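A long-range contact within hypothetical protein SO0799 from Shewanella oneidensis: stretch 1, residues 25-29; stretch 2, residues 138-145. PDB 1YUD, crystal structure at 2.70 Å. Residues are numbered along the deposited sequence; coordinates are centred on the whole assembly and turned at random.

Stretch 1 (25-29) QHVEG
Stretch 2 138-145: TFDDFELF

Two loops more than a hundred residues apart in sequence meet here mainly through side chains, with one backbone carbonyl, Val27 O, also in contact: no hydrogen bond crosses between them, and their contact buries 247 Å² with both sides summed. The register is set by Glu28 CA and Leu144 CA, the nearest CA pair, 6.6 Å apart.

Stretch 1 supplies the bump. After the extended Gln25 (phi/psi -45/144) and His26 (-106/143), the chain folds into a type I beta turn from His26 to Gly29, with Val27 at -54/-27 and Glu28 at -89/-3. The bond from Gly29 N to His26 O, 2.7 Å, closes it. Gly29 then leaves at 116/177, angles at which a CB would be jammed against the carbonyl O of Glu28, so the backbone itself calls for glycine. Both corner residues, Val27 and Glu28, direct their CA-to-CB bonds toward stretch 2.

Stretch 2 supplies the receiving surface. Its first half is compact: Phe139 (-73/1), Asp140 (-80/-26) and Asp141 (-89/10) curl the chain, held by Asp141 N to Thr138 O at 3.0 Å and a weak bond from Phe142 N to Phe139 O at 3.4 Å. Thr138 OG1 donates to Asp141 OD2 at 2.7 Å, tying the start of the loop to the Asp141 side chain. From Phe142 (-112/165) the chain extends through Glu143 (-175/106), Leu144 (-88/150) and Phe145 (-122/143). Phe142 and Leu144 point toward stretch 1, whereas the intervening Glu143 side chain is out of reach.

Val27, chi1 p (65°), is the central knob. Its CG1 lies 3.9 Å from Phe142 CE2 and 4.1 Å from Phe139 CE1, resting at the mouth of the notch between the two rings; it sits at the edge of the Phe139 ring and approaches the Phe142 ring obliquely. The other methyl, CG2, is 4.2 Å from Leu144 CD2, so the branched side chain touches three apolar partners. Leu144 (chi1 t, -160°; chi2 p, 54°) fits against the turn itself: Leu144 CD2 is 3.4 Å from the carbonyl Val27 O, and Leu144 CD1 is 3.8 Å from Glu28 CB.

Phe142 (chi1 t, -177°; chi2 81°) also meets Glu28, whose chi1 p (83°) and chi2 t (-168°) extend the carboxylate to the ring's rim. Glu28 OE2 lies 3.1 Å from Phe142 CE1, near the ring plane, where the slightly positive aromatic edge suits a carboxylate oxygen; OE1 is hydrogen-bonded elsewhere in the structure. At the end of the contact away from Leu144, Phe139 (chi1 -91°, chi2 -82°) starts sideways but brings CZ to 4.3 Å from NE2 of His26 (chi1 t, -165°), at the imidazole edge, a loose van der Waals contact.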

# COMPACT_ATOMS: atom_id res chain seq x y z
N GLN A 25 -6.95 -19.05 1.32
CA GLN A 25 -6.89 -18.93 2.78
C GLN A 25 -5.47 -18.74 3.31
O GLN A 25 -4.52 -19.31 2.77
CB GLN A 25 -7.51 -20.17 3.42
CG GLN A 25 -8.89 -20.52 2.89
CD GLN A 25 -9.10 -22.02 2.73
OE1 GLN A 25 -10.09 -22.45 2.14
NE2 GLN A 25 -8.17 -22.82 3.27
N HIS A 26 -5.34 -17.95 4.36
CA HIS A 26 -4.03 -17.71 4.97
C HIS A 26 -4.02 -18.48 6.28
O HIS A 26 -5.03 -18.55 6.97
CB HIS A 26 -3.83 -16.22 5.25
CG HIS A 26 -2.40 -15.85 5.53
ND1 HIS A 26 -2.05 -14.81 6.36
CD2 HIS A 26 -1.24 -16.40 5.09
CE1 HIS A 26 -0.73 -14.73 6.41
NE2 HIS A 26 -0.22 -15.68 5.65
N VAL A 27 -2.88 -19.05 6.64
CA VAL A 27 -2.80 -19.84 7.86
C VAL A 27 -3.27 -19.08 9.09
O VAL A 27 -3.75 -19.69 10.05
CB VAL A 27 -1.37 -20.35 8.12
CG1 VAL A 27 -0.43 -19.19 8.36
CG2 VAL A 27 -1.37 -21.30 9.30
N GLU A 28 -3.14 -17.76 9.06
CA GLU A 28 -3.53 -16.93 10.19
C GLU A 28 -4.99 -16.52 10.09
O GLU A 28 -5.51 -15.85 10.97
CB GLU A 28 -2.67 -15.66 10.24
CG GLU A 28 -3.15 -14.53 9.30
CD GLU A 28 -2.14 -13.40 9.13
OE1 GLU A 28 -2.54 -12.29 8.70
OE2 GLU A 28 -0.94 -13.62 9.40
N GLY A 29 -5.65 -16.92 9.01
CA GLY A 29 -7.03 -16.54 8.80
C GLY A 29 -7.16 -15.66 7.57
O GLY A 29 -6.16 -15.32 6.93
N THR A 138 9.33 -14.30 4.81
CA THR A 138 9.57 -15.74 4.74
C THR A 138 8.76 -16.25 5.92
O THR A 138 8.46 -15.48 6.84
CB THR A 138 11.08 -16.11 4.94
OG1 THR A 138 11.61 -15.45 6.10
CG2 THR A 138 11.90 -15.72 3.71
N PHE A 139 8.37 -17.52 5.92
CA PHE A 139 7.58 -18.01 7.05
C PHE A 139 8.38 -18.18 8.34
O PHE A 139 7.83 -18.58 9.37
CB PHE A 139 6.86 -19.29 6.66
CG PHE A 139 5.49 -19.05 6.10
CD1 PHE A 139 4.41 -18.84 6.95
CD2 PHE A 139 5.29 -18.97 4.73
CE1 PHE A 139 3.14 -18.56 6.44
CE2 PHE A 139 4.03 -18.69 4.20
CZ PHE A 139 2.95 -18.48 5.06
N ASP A 140 9.66 -17.86 8.28
CA ASP A 140 10.53 -17.94 9.45
C ASP A 140 10.25 -16.69 10.27
O ASP A 140 10.45 -16.67 11.48
CB ASP A 140 12.00 -17.94 9.05
CG ASP A 140 12.29 -18.87 7.90
OD1 ASP A 140 11.71 -18.67 6.81
OD2 ASP A 140 13.10 -19.80 8.08
N ASP A 141 9.81 -15.64 9.57
CA ASP A 141 9.50 -14.36 10.20
C ASP A 141 8.06 -14.31 10.68
O ASP A 141 7.56 -13.25 11.08
CB ASP A 141 9.74 -13.21 9.22
CG ASP A 141 11.12 -13.26 8.60
OD1 ASP A 141 12.11 -13.44 9.35
OD2 ASP A 141 11.22 -13.10 7.36
N PHE A 142 7.39 -15.45 10.66
CA PHE A 142 6.00 -15.54 11.08
C PHE A 142 5.89 -16.35 12.38
O PHE A 142 6.84 -17.03 12.77
CB PHE A 142 5.19 -16.22 9.97
CG PHE A 142 3.72 -16.31 10.26
CD1 PHE A 142 2.89 -15.23 10.03
CD2 PHE A 142 3.17 -17.48 10.77
CE1 PHE A 142 1.53 -15.30 10.31
CE2 PHE A 142 1.82 -17.57 11.05
CZ PHE A 142 1.00 -16.48 10.82
N GLU A 143 4.74 -16.25 13.03
CA GLU A 143 4.49 -17.00 14.26
C GLU A 143 3.06 -16.82 14.76
O GLU A 143 2.71 -15.76 15.29
CB GLU A 143 5.47 -16.61 15.36
CG GLU A 143 5.40 -17.51 16.58
CD GLU A 143 6.56 -17.34 17.53
OE1 GLU A 143 6.67 -18.14 18.50
OE2 GLU A 143 7.38 -16.41 17.32
N LEU A 144 2.24 -17.85 14.59
CA LEU A 144 0.84 -17.80 15.01
C LEU A 144 0.77 -18.25 16.47
O LEU A 144 1.59 -19.06 16.91
CB LEU A 144 0.01 -18.72 14.11
CG LEU A 144 -1.51 -18.51 14.04
CD1 LEU A 144 -1.81 -17.07 13.68
CD2 LEU A 144 -2.12 -19.46 13.00
N PHE A 145 -0.20 -17.74 17.24
CA PHE A 145 -0.31 -18.10 18.66
C PHE A 145 -1.63 -18.73 19.12
O PHE A 145 -2.71 -18.35 18.66
CB PHE A 145 -0.03 -16.87 19.53
CG PHE A 145 1.40 -16.40 19.46
CD1 PHE A 145 1.88 -15.74 18.34
CD2 PHE A 145 2.26 -16.64 20.52
CE1 PHE A 145 3.22 -15.33 18.27
CE2 PHE A 145 3.60 -16.24 20.46
CZ PHE A 145 4.07 -15.58 19.33